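Local coordinates for maltose/maltodextrin-binding protein (Thermus thermophilus, PDB 2GH9) that binds maltotriose in the cleft between its two lobes, probably to deliver it to a membrane transporter, at residues Y157-G167 / V254-F265; A110-I118 / A323-L331. All coordinates share one frame; numbering follows the deposited sequence.

Interaction 1: Y157-G167 / V254-F265. Unlike the reference sequence in segment 254-265: V254 (reference Ala). With GLC (alpha-D-glucopyranose), chain B; GLC (alpha-D-glucopyranose), chain C.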
loop_
_atom_site.group_PDB
_atom_site.type_symbol
_atom_site.label_atom_id
_atom_site.label_comp_id
_atom_site.label_asym_id
_atom_site.label_seq_id
_atom_site.Cartn_x
_atom_site.Cartn_y
_atom_site.Cartn_z
ATOM N N TYR A 157 -1.327 -6.018 -6.012
ATOM C CA TYR A 157 -1.707 -4.717 -5.400
ATOM C C TYR A 157 -1.641 -3.519 -6.374
ATOM O O TYR A 157 -2.585 -2.746 -6.483
ATOM C CB TYR A 157 -0.801 -4.457 -4.194
ATOM C CG TYR A 157 -0.962 -3.117 -3.509
ATOM C CD1 TYR A 157 -1.847 -2.968 -2.473
ATOM C CD2 TYR A 157 -0.175 -2.018 -3.881
ATOM C CE1 TYR A 157 -1.983 -1.772 -1.812
ATOM C CE2 TYR A 157 -0.308 -0.812 -3.254
ATOM C CZ TYR A 157 -1.218 -0.689 -2.193
ATOM O OH TYR A 157 -1.391 0.500 -1.517
ATOM N N PHE A 158 -0.533 -3.358 -7.089
ATOM C CA PHE A 158 -0.388 -2.218 -8.023
ATOM C C PHE A 158 -1.419 -2.252 -9.157
ATOM O O PHE A 158 -1.909 -1.210 -9.618
ATOM C CB PHE A 158 1.031 -2.200 -8.601
ATOM C CG PHE A 158 2.038 -1.554 -7.708
ATOM C CD1 PHE A 158 2.503 -0.279 -7.990
ATOM C CD2 PHE A 158 2.522 -2.209 -6.600
ATOM C CE1 PHE A 158 3.430 0.316 -7.176
ATOM C CE2 PHE A 158 3.440 -1.604 -5.774
ATOM C CZ PHE A 158 3.911 -0.351 -6.077
ATOM N N ASN A 159 -1.763 -3.467 -9.577
ATOM C CA ASN A 159 -2.717 -3.705 -10.660
ATOM C C ASN A 159 -4.190 -3.754 -10.267
ATOM O O ASN A 159 -5.042 -3.759 -11.152
ATOM C CB ASN A 159 -2.363 -5.012 -11.379
ATOM C CG ASN A 159 -1.192 -4.852 -12.290
ATOM O OD1 ASN A 159 -1.267 -4.106 -13.259
ATOM N ND2 ASN A 159 -0.091 -5.504 -11.969
ATOM N N PHE A 160 -4.506 -3.794 -8.967
ATOM C CA PHE A 160 -5.898 -3.886 -8.557
ATOM C C PHE A 160 -6.789 -2.836 -9.227
ATOM O O PHE A 160 -7.903 -3.148 -9.626
ATOM C CB PHE A 160 -6.098 -3.848 -7.038
ATOM C CG PHE A 160 -7.549 -3.750 -6.656
ATOM C CD1 PHE A 160 -8.401 -4.828 -6.865
ATOM C CD2 PHE A 160 -8.081 -2.563 -6.167
ATOM C CE1 PHE A 160 -9.739 -4.738 -6.546
ATOM C CE2 PHE A 160 -9.434 -2.470 -5.869
ATOM C CZ PHE A 160 -10.260 -3.562 -6.062
ATOM N N GLY A 161 -6.305 -1.601 -9.377
ATOM C CA GLY A 161 -7.110 -0.543 -9.972
ATOM C C GLY A 161 -7.652 -0.864 -11.351
ATOM O O GLY A 161 -8.761 -0.468 -11.698
ATOM N N PHE A 162 -6.868 -1.587 -12.126
ATOM C CA PHE A 162 -7.325 -2.097 -13.421
ATOM C C PHE A 162 -8.386 -3.203 -13.230
ATOM O O PHE A 162 -9.359 -3.270 -13.970
ATOM C CB PHE A 162 -6.140 -2.622 -14.237
ATOM C CG PHE A 162 -5.027 -1.637 -14.386
ATOM C CD1 PHE A 162 -5.293 -0.304 -14.650
ATOM C CD2 PHE A 162 -3.695 -2.053 -14.290
ATOM C CE1 PHE A 162 -4.263 0.623 -14.782
ATOM C CE2 PHE A 162 -2.668 -1.152 -14.431
ATOM C CZ PHE A 162 -2.946 0.202 -14.667
ATOM N N PHE A 163 -8.216 -4.044 -12.223
ATOM C CA PHE A 163 -9.230 -5.054 -11.913
ATOM C C PHE A 163 -10.570 -4.410 -11.493
ATOM O O PHE A 163 -11.639 -4.853 -11.925
ATOM C CB PHE A 163 -8.724 -6.066 -10.865
ATOM C CG PHE A 163 -7.835 -7.154 -11.435
ATOM C CD1 PHE A 163 -8.302 -8.465 -11.568
ATOM C CD2 PHE A 163 -6.523 -6.878 -11.792
ATOM C CE1 PHE A 163 -7.475 -9.481 -12.067
ATOM C CE2 PHE A 163 -5.687 -7.888 -12.302
ATOM C CZ PHE A 163 -6.180 -9.201 -12.425
ATOM N N LYS A 164 -10.490 -3.348 -10.694
ATOM C CA LYS A 164 -11.650 -2.540 -10.304
ATOM C C LYS A 164 -12.328 -1.862 -11.509
ATOM O O LYS A 164 -13.550 -1.977 -11.682
ATOM C CB LYS A 164 -11.246 -1.503 -9.242
ATOM C CG LYS A 164 -12.416 -0.689 -8.684
ATOM C CD LYS A 164 -12.073 -0.054 -7.344
ATOM C CE LYS A 164 -13.291 0.590 -6.712
ATOM N NZ LYS A 164 -14.309 -0.420 -6.395
ATOM N N ALA A 165 -11.548 -1.204 -12.358
ATOM C CA ALA A 165 -12.089 -0.626 -13.582
ATOM C C ALA A 165 -12.916 -1.668 -14.387
ATOM O O ALA A 165 -14.044 -1.398 -14.805
ATOM C CB ALA A 165 -10.973 -0.036 -14.445
ATOM N N PHE A 166 -12.362 -2.865 -14.572
ATOM C CA PHE A 166 -13.012 -3.900 -15.382
ATOM C C PHE A 166 -14.146 -4.655 -14.674
ATOM O O PHE A 166 -14.849 -5.437 -15.315
ATOM C CB PHE A 166 -11.982 -4.885 -15.942
ATOM C CG PHE A 166 -11.176 -4.330 -17.080
ATOM C CD1 PHE A 166 -11.761 -4.142 -18.337
ATOM C CD2 PHE A 166 -9.847 -4.014 -16.916
ATOM C CE1 PHE A 166 -11.037 -3.639 -19.386
ATOM C CE2 PHE A 166 -9.110 -3.523 -17.971
ATOM C CZ PHE A 166 -9.723 -3.326 -19.218
ATOM N N GLY A 167 -14.341 -4.418 -13.375
ATOM C CA GLY A 167 -15.607 -4.777 -12.713
ATOM C C GLY A 167 -15.549 -5.396 -11.332
ATOM O O GLY A 167 -16.581 -5.805 -10.818
ATOM N N VAL A 254 -8.583 5.552 -16.782
ATOM C CA VAL A 254 -9.355 4.340 -16.837
ATOM C C VAL A 254 -8.903 3.585 -18.083
ATOM O O VAL A 254 -8.806 4.180 -19.167
ATOM C CB VAL A 254 -10.871 4.642 -16.858
ATOM C CG1 VAL A 254 -11.712 3.346 -16.771
ATOM C CG2 VAL A 254 -11.210 5.551 -15.713
ATOM N N PRO A 255 -8.578 2.281 -17.924
ATOM C CA PRO A 255 -8.127 1.503 -19.090
ATOM C C PRO A 255 -9.231 1.429 -20.151
ATOM O O PRO A 255 -10.421 1.486 -19.810
ATOM C CB PRO A 255 -7.844 0.112 -18.516
ATOM C CG PRO A 255 -7.814 0.259 -17.040
ATOM C CD PRO A 255 -8.599 1.479 -16.685
ATOM N N PRO A 256 -8.842 1.297 -21.425
ATOM C CA PRO A 256 -9.813 1.189 -22.500
ATOM C C PRO A 256 -10.590 -0.138 -22.404
ATOM O O PRO A 256 -10.005 -1.187 -22.131
ATOM C CB PRO A 256 -8.941 1.241 -23.757
ATOM C CG PRO A 256 -7.616 0.699 -23.311
ATOM C CD PRO A 256 -7.453 1.183 -21.908
ATOM N N GLY A 257 -11.906 -0.081 -22.588
ATOM C CA GLY A 257 -12.771 -1.261 -22.456
ATOM C C GLY A 257 -13.371 -1.505 -21.069
ATOM O O GLY A 257 -14.299 -2.312 -20.934
ATOM N N ALA A 258 -12.831 -0.839 -20.046
ATOM C CA ALA A 258 -13.316 -0.962 -18.670
ATOM C C ALA A 258 -14.621 -0.190 -18.481
ATOM O O ALA A 258 -14.727 0.972 -18.849
ATOM C CB ALA A 258 -12.253 -0.489 -17.669
ATOM N N LYS A 259 -15.611 -0.871 -17.924
ATOM C CA LYS A 259 -16.935 -0.289 -17.670
ATOM C C LYS A 259 -17.002 0.667 -16.479
ATOM O O LYS A 259 -17.925 1.480 -16.392
ATOM C CB LYS A 259 -17.964 -1.406 -17.464
ATOM C CG LYS A 259 -17.701 -2.317 -16.264
ATOM C CD LYS A 259 -18.681 -3.444 -16.213
ATOM C CE LYS A 259 -18.600 -4.167 -14.878
ATOM N NZ LYS A 259 -19.414 -5.432 -14.848
ATOM N N ASN A 260 -16.029 0.556 -15.565
ATOM C CA ASN A 260 -15.965 1.391 -14.368
ATOM C C ASN A 260 -14.682 2.205 -14.293
ATOM O O ASN A 260 -13.669 1.823 -14.903
ATOM C CB ASN A 260 -16.124 0.519 -13.127
ATOM C CG ASN A 260 -17.494 -0.114 -13.048
ATOM O OD1 ASN A 260 -18.454 0.405 -13.626
ATOM N ND2 ASN A 260 -17.599 -1.222 -12.349
ATOM N N PRO A 261 -14.710 3.337 -13.558
ATOM C CA PRO A 261 -13.453 4.058 -13.400
ATOM C C PRO A 261 -12.325 3.274 -12.700
ATOM O O PRO A 261 -12.577 2.372 -11.894
ATOM C CB PRO A 261 -13.863 5.315 -12.609
ATOM C CG PRO A 261 -15.323 5.482 -12.927
ATOM C CD PRO A 261 -15.831 4.067 -12.923
ATOM N N TRP A 262 -11.087 3.592 -13.057
ATOM C CA TRP A 262 -9.946 3.151 -12.286
ATOM C C TRP A 262 -10.140 3.537 -10.798
ATOM O O TRP A 262 -10.550 4.650 -10.494
ATOM C CB TRP A 262 -8.661 3.754 -12.818
ATOM C CG TRP A 262 -7.443 3.431 -11.975
ATOM C CD1 TRP A 262 -6.640 2.332 -12.089
ATOM C CD2 TRP A 262 -6.854 4.245 -10.944
ATOM N NE1 TRP A 262 -5.628 2.387 -11.176
ATOM C CE2 TRP A 262 -5.735 3.540 -10.449
ATOM C CE3 TRP A 262 -7.190 5.479 -10.359
ATOM C CZ2 TRP A 262 -4.923 4.044 -9.426
ATOM C CZ3 TRP A 262 -6.387 5.972 -9.313
ATOM C CH2 TRP A 262 -5.266 5.265 -8.875
ATOM N N GLY A 263 -9.829 2.613 -9.896
ATOM C CA GLY A 263 -9.810 2.902 -8.460
ATOM C C GLY A 263 -8.862 1.960 -7.739
ATOM O O GLY A 263 -9.011 0.734 -7.836
ATOM N N PRO A 264 -7.900 2.509 -6.989
ATOM C CA PRO A 264 -6.893 1.672 -6.315
ATOM C C PRO A 264 -7.356 1.122 -4.960
ATOM O O PRO A 264 -8.349 1.595 -4.429
ATOM C CB PRO A 264 -5.744 2.666 -6.086
ATOM C CG PRO A 264 -6.490 3.968 -5.789
ATOM C CD PRO A 264 -7.689 3.949 -6.712
ATOM N N PHE A 265 -6.605 0.163 -4.404
ATOM C CA PHE A 265 -6.704 -0.167 -2.989
ATOM C C PHE A 265 -6.329 1.038 -2.119
ATOM O O PHE A 265 -5.403 1.780 -2.432
ATOM C CB PHE A 265 -5.758 -1.313 -2.596
ATOM C CG PHE A 265 -6.238 -2.700 -2.958
ATOM C CD1 PHE A 265 -7.505 -3.139 -2.596
ATOM C CD2 PHE A 265 -5.373 -3.594 -3.587
ATOM C CE1 PHE A 265 -7.925 -4.437 -2.873
ATOM C CE2 PHE A 265 -5.781 -4.908 -3.863
ATOM C CZ PHE A 265 -7.068 -5.322 -3.511
HETATM C C1 GLC B . 3.509 -0.733 -0.723
HETATM C C2 GLC B . 2.263 -0.687 0.142
HETATM C C3 GLC B . 1.878 -2.124 0.562
HETATM C C4 GLC B . 1.776 -3.081 -0.615
HETATM C C5 GLC B . 3.032 -2.990 -1.478
HETATM C C6 GLC B . 2.880 -3.824 -2.755
HETATM O O2 GLC B . 2.521 0.086 1.318
HETATM O O3 GLC B . 0.667 -2.109 1.286
HETATM O O4 GLC B . 1.595 -4.428 -0.137
HETATM O O5 GLC B . 3.307 -1.616 -1.835
HETATM O O6 GLC B . 4.141 -4.275 -3.258
HETATM C C1 GLC C . 0.320 -4.976 -0.454
HETATM C C2 GLC C . -0.136 -5.710 0.793
HETATM C C3 GLC C . 0.763 -6.906 1.062
HETATM C C4 GLC C . 0.825 -7.777 -0.187
HETATM C C5 GLC C . 1.252 -6.983 -1.431
HETATM C C6 GLC C . 1.198 -7.803 -2.729
HETATM O O2 GLC C . -0.130 -4.822 1.927
HETATM O O3 GLC C . 0.255 -7.657 2.160
HETATM O O4 GLC C . 1.736 -8.844 0.072
HETATM O O5 GLC C . 0.388 -5.856 -1.595
HETATM O O6 GLC C . 2.028 -7.176 -3.714
HETATM O O HOH W 1 -3.856 -0.631 -5.449
HETATM O O HOH W 2 -3.874 -0.120 -11.145
HETATM O O HOH W 3 -15.331 -3.859 -18.151
#

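Interaction 2: A110-I118 / A323-L331. With GLC (alpha-D-glucopyranose), chain B.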
loop_
_atom_site.group_PDB
_atom_site.type_symbol
_atom_site.label_atom_id
_atom_site.label_comp_id
_atom_site.label_asym_id
_atom_site.label_seq_id
_atom_site.Cartn_x
_atom_site.Cartn_y
_atom_site.Cartn_z
ATOM N N ALA A 110 -2.286 4.947 11.573
ATOM C CA ALA A 110 -1.419 6.113 11.463
ATOM C C ALA A 110 -1.553 6.829 10.128
ATOM O O ALA A 110 -1.819 8.035 10.093
ATOM C CB ALA A 110 0.044 5.712 11.739
ATOM N N PHE A 111 -1.356 6.096 9.031
ATOM C CA PHE A 111 -1.269 6.707 7.705
ATOM C C PHE A 111 -2.116 5.979 6.686
ATOM O O PHE A 111 -2.314 4.755 6.773
ATOM C CB PHE A 111 0.188 6.725 7.226
ATOM C CG PHE A 111 1.164 7.182 8.274
ATOM C CD1 PHE A 111 1.183 8.506 8.683
ATOM C CD2 PHE A 111 2.056 6.294 8.846
ATOM C CE1 PHE A 111 2.071 8.931 9.677
ATOM C CE2 PHE A 111 2.953 6.723 9.822
ATOM C CZ PHE A 111 2.950 8.046 10.231
ATOM N N ALA A 112 -2.656 6.736 5.747
ATOM C CA ALA A 112 -3.403 6.180 4.637
ATOM C C ALA A 112 -2.605 6.395 3.367
ATOM O O ALA A 112 -1.837 7.354 3.251
ATOM C CB ALA A 112 -4.777 6.827 4.539
ATOM N N GLU A 113 -2.781 5.487 2.412
ATOM C CA GLU A 113 -1.999 5.510 1.196
ATOM C C GLU A 113 -2.734 4.789 0.087
ATOM O O GLU A 113 -3.579 3.950 0.331
ATOM C CB GLU A 113 -0.675 4.798 1.435
ATOM C CG GLU A 113 -0.844 3.332 1.867
ATOM C CD GLU A 113 0.424 2.713 2.374
ATOM O OE1 GLU A 113 1.352 3.480 2.638
ATOM O OE2 GLU A 113 0.509 1.455 2.486
ATOM N N SER A 114 -2.350 5.104 -1.141
ATOM C CA SER A 114 -2.799 4.356 -2.305
ATOM C C SER A 114 -1.812 4.631 -3.409
ATOM O O SER A 114 -1.068 5.611 -3.352
ATOM C CB SER A 114 -4.213 4.801 -2.735
ATOM O OG SER A 114 -4.169 5.978 -3.525
ATOM N N VAL A 115 -1.803 3.788 -4.435
ATOM C CA VAL A 115 -1.110 4.162 -5.656
ATOM C C VAL A 115 -1.884 5.240 -6.406
ATOM O O VAL A 115 -3.088 5.463 -6.204
ATOM C CB VAL A 115 -0.807 2.935 -6.606
ATOM C CG1 VAL A 115 0.132 1.960 -5.898
ATOM C CG2 VAL A 115 -2.107 2.257 -7.108
ATOM N N ALA A 116 -1.144 5.935 -7.258
ATOM C CA ALA A 116 -1.671 6.990 -8.104
ATOM C C ALA A 116 -0.685 7.243 -9.261
ATOM O O ALA A 116 0.449 6.756 -9.261
ATOM C CB ALA A 116 -1.856 8.272 -7.319
ATOM N N LEU A 117 -1.141 8.035 -10.219
ATOM C CA LEU A 117 -0.312 8.501 -11.299
ATOM C C LEU A 117 0.527 9.658 -10.752
ATOM O O LEU A 117 0.013 10.748 -10.482
ATOM C CB LEU A 117 -1.165 8.944 -12.494
ATOM C CG LEU A 117 -0.337 9.516 -13.653
ATOM C CD1 LEU A 117 0.489 8.395 -14.265
ATOM C CD2 LEU A 117 -1.225 10.191 -14.667
ATOM N N ILE A 118 1.816 9.382 -10.564
ATOM C CA ILE A 118 2.766 10.379 -10.128
ATOM C C ILE A 118 3.594 10.757 -11.366
ATOM O O ILE A 118 4.232 9.913 -11.994
ATOM C CB ILE A 118 3.643 9.882 -8.984
ATOM C CG1 ILE A 118 2.779 9.234 -7.888
ATOM C CG2 ILE A 118 4.486 11.050 -8.395
ATOM C CD1 ILE A 118 3.608 8.570 -6.734
ATOM N N ALA A 323 -3.753 17.248 -0.808
ATOM C CA ALA A 323 -4.781 17.634 -1.802
ATOM C C ALA A 323 -4.828 16.657 -2.986
ATOM O O ALA A 323 -5.917 16.269 -3.438
ATOM C CB ALA A 323 -4.534 19.058 -2.315
ATOM N N GLY A 324 -3.656 16.248 -3.472
ATOM C CA GLY A 324 -3.567 15.276 -4.558
ATOM C C GLY A 324 -4.204 13.936 -4.202
ATOM O O GLY A 324 -5.052 13.414 -4.928
ATOM N N PHE A 325 -3.813 13.368 -3.078
ATOM C CA PHE A 325 -4.399 12.087 -2.672
ATOM C C PHE A 325 -5.856 12.136 -2.204
ATOM O O PHE A 325 -6.562 11.108 -2.280
ATOM C CB PHE A 325 -3.498 11.364 -1.666
ATOM C CG PHE A 325 -2.316 10.708 -2.306
ATOM C CD1 PHE A 325 -2.456 9.477 -2.945
ATOM C CD2 PHE A 325 -1.088 11.322 -2.317
ATOM C CE1 PHE A 325 -1.384 8.882 -3.562
ATOM C CE2 PHE A 325 -0.006 10.723 -2.933
ATOM C CZ PHE A 325 -0.170 9.500 -3.566
ATOM N N SER A 326 -6.331 13.308 -1.781
ATOM C CA SER A 326 -7.751 13.498 -1.448
ATOM C C SER A 326 -8.671 13.350 -2.664
ATOM O O SER A 326 -9.868 13.100 -2.531
ATOM C CB SER A 326 -7.994 14.872 -0.775
ATOM O OG SER A 326 -8.289 15.907 -1.722
ATOM N N LYS A 327 -8.114 13.500 -3.857
ATOM C CA LYS A 327 -8.874 13.343 -5.068
ATOM C C LYS A 327 -8.775 11.908 -5.592
ATOM O O LYS A 327 -9.525 11.521 -6.479
ATOM C CB LYS A 327 -8.399 14.368 -6.105
ATOM C CG LYS A 327 -8.775 15.846 -5.731
ATOM C CD LYS A 327 -10.292 16.081 -5.905
ATOM C CE LYS A 327 -10.862 17.273 -5.054
ATOM N NZ LYS A 327 -11.112 16.942 -3.610
ATOM N N VAL A 328 -7.849 11.129 -5.032
ATOM C CA VAL A 328 -7.636 9.742 -5.433
ATOM C C VAL A 328 -8.332 8.786 -4.469
ATOM O O VAL A 328 -8.977 7.833 -4.907
ATOM C CB VAL A 328 -6.113 9.405 -5.553
ATOM C CG1 VAL A 328 -5.907 7.907 -5.799
ATOM C CG2 VAL A 328 -5.453 10.231 -6.635
ATOM N N PHE A 329 -8.237 9.033 -3.159
ATOM C CA PHE A 329 -8.805 8.082 -2.190
ATOM C C PHE A 329 -10.275 7.744 -2.383
ATOM O O PHE A 329 -10.659 6.597 -2.220
ATOM C CB PHE A 329 -8.586 8.526 -0.731
ATOM C CG PHE A 329 -7.138 8.471 -0.265
ATOM C CD1 PHE A 329 -6.141 7.826 -1.002
ATOM C CD2 PHE A 329 -6.791 9.058 0.941
ATOM C CE1 PHE A 329 -4.835 7.794 -0.545
ATOM C CE2 PHE A 329 -5.490 9.040 1.397
ATOM C CZ PHE A 329 -4.508 8.388 0.662
ATOM N N PRO A 330 -11.113 8.735 -2.714
ATOM C CA PRO A 330 -12.531 8.406 -2.929
ATOM C C PRO A 330 -12.830 7.479 -4.102
ATOM O O PRO A 330 -13.928 6.924 -4.164
ATOM C CB PRO A 330 -13.174 9.773 -3.171
ATOM C CG PRO A 330 -12.254 10.734 -2.515
ATOM C CD PRO A 330 -10.879 10.182 -2.836
ATOM N N LEU A 331 -11.876 7.318 -5.015
ATOM C CA LEU A 331 -12.036 6.376 -6.129
ATOM C C LEU A 331 -11.811 4.908 -5.727
ATOM O O LEU A 331 -12.245 3.988 -6.425
ATOM C CB LEU A 331 -11.074 6.741 -7.242
ATOM C CG LEU A 331 -11.084 8.179 -7.733
ATOM C CD1 LEU A 331 -10.003 8.345 -8.781
ATOM C CD2 LEU A 331 -12.475 8.624 -8.241
HETATM C C1 GLC B . 3.509 -0.733 -0.723
HETATM C C2 GLC B . 2.263 -0.687 0.142
HETATM C C3 GLC B . 1.878 -2.124 0.562
HETATM C C4 GLC B . 1.776 -3.081 -0.615
HETATM C C5 GLC B . 3.032 -2.990 -1.478
HETATM C C6 GLC B . 2.880 -3.824 -2.755
HETATM O O2 GLC B . 2.521 0.086 1.318
HETATM O O3 GLC B . 0.667 -2.109 1.286
HETATM O O4 GLC B . 1.595 -4.428 -0.137
HETATM O O5 GLC B . 3.307 -1.616 -1.835
HETATM O O6 GLC B . 4.141 -4.275 -3.258
#

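Interaction 1: Y157-G167 / V254-F265
F160 and F265 lie face to face, their ring centroids 3.9 Å apart and their planes only 10° from parallel. F160 reaches this position with CG anti to its backbone N (chi1 172°), which carries the ring off helix 156-166 toward the chain entering strand 265-273. Y157, one turn earlier, completes an aromatic cluster: its CD1 meets F265 CD2 at 3.8 Å, but the two rings are slid so far apart that they barely overlap. One face of the Y157 ring is covered by C4 of the chain B glucose, and the opposite face by a water that links Y157 O to F265 N. Glycine suits position 161 because, having no side chain, it lets the indole edge of W262 lie against its backbone, CD1 of W262 3.4 Å from G161 C. G161 CA also makes a CA-H...O contact with G263 O at 3.1 Å. The indole NE1 of W262 donates to a second water, itself bound to F158 O. At the far end of the helix A258 CB sits over the face of the F166 ring, a CH-pi contact, while P255 and the P256 carbonyl approach other parts of that ring. A165 is small enough for the loop to come close, and A165 O accepts a hydrogen bond from N260 N at 2.9 Å. G167, at positive phi, then ends the helix in a Schellman motif. The aromatic cluster thus ends in Y157 laid flat on a sugar, the aromatic-carbohydrate stacking familiar from the pockets of maltodextrin-binding proteins.

Interaction 2: A110-I118 / A323-L331
With CG held beside its backbone N (chi1 -69°), F329 swings its ring toward 110-118 and presents an edge to S114, whose OG lies near the ring plane, 3.6 Å from F329 CE1. V328 has CG1 anti to its own N (chi1 173°), which brings that methyl to 3.5 Å from S114 OG. The serine is compact enough to touch both groups, and its hydroxyl is turned back on its own chain: S114 OG donates to V115 O at 2.9 Å, from above the carbonyl plane. F325 lies on helix 320-326; its CE1 approaches S114 O at 3.3 Å and A116 CB at 3.8 Å. Between strands 104-113 and 116-120, which belong to different sheets, the chain makes one of the interdomain crossings characteristic of periplasmic binding proteins, and 323-331 packs along this passage. Alanines at 112 and 116 let the aromatic rings come close to the backbone, A112 CB meeting F329 CE2 at 3.9 Å. The CB of E113 points away from 323-331, and its extended chain carries OE2 to O2 of the chain B glucose, which donates a hydrogen bond to it at 2.7 Å. Q269 also donates to OE2, and R305 forms a salt bridge with OE1, so both carboxylate oxygens are held.

How the interactions relate
Interactions 1 and 2 have centres about 15 Å apart and both reach the chain B glucose, one by an aromatic face and one by a carboxylate. Stacking and hydrogen bonding thus reach one ring from two separate contacts. The contacts also touch directly. F265 O lies 3.3 Å from S114 CB, and W262 CH2 comes within 3.5 Å of V115 O, so the chain that packs on helix 156-166 also touches the crossing at S114 and V115. Farther from the sugar, K164 CE approaches L331 O at 3.6 Å, joining helix 156-166 to segment 323-331.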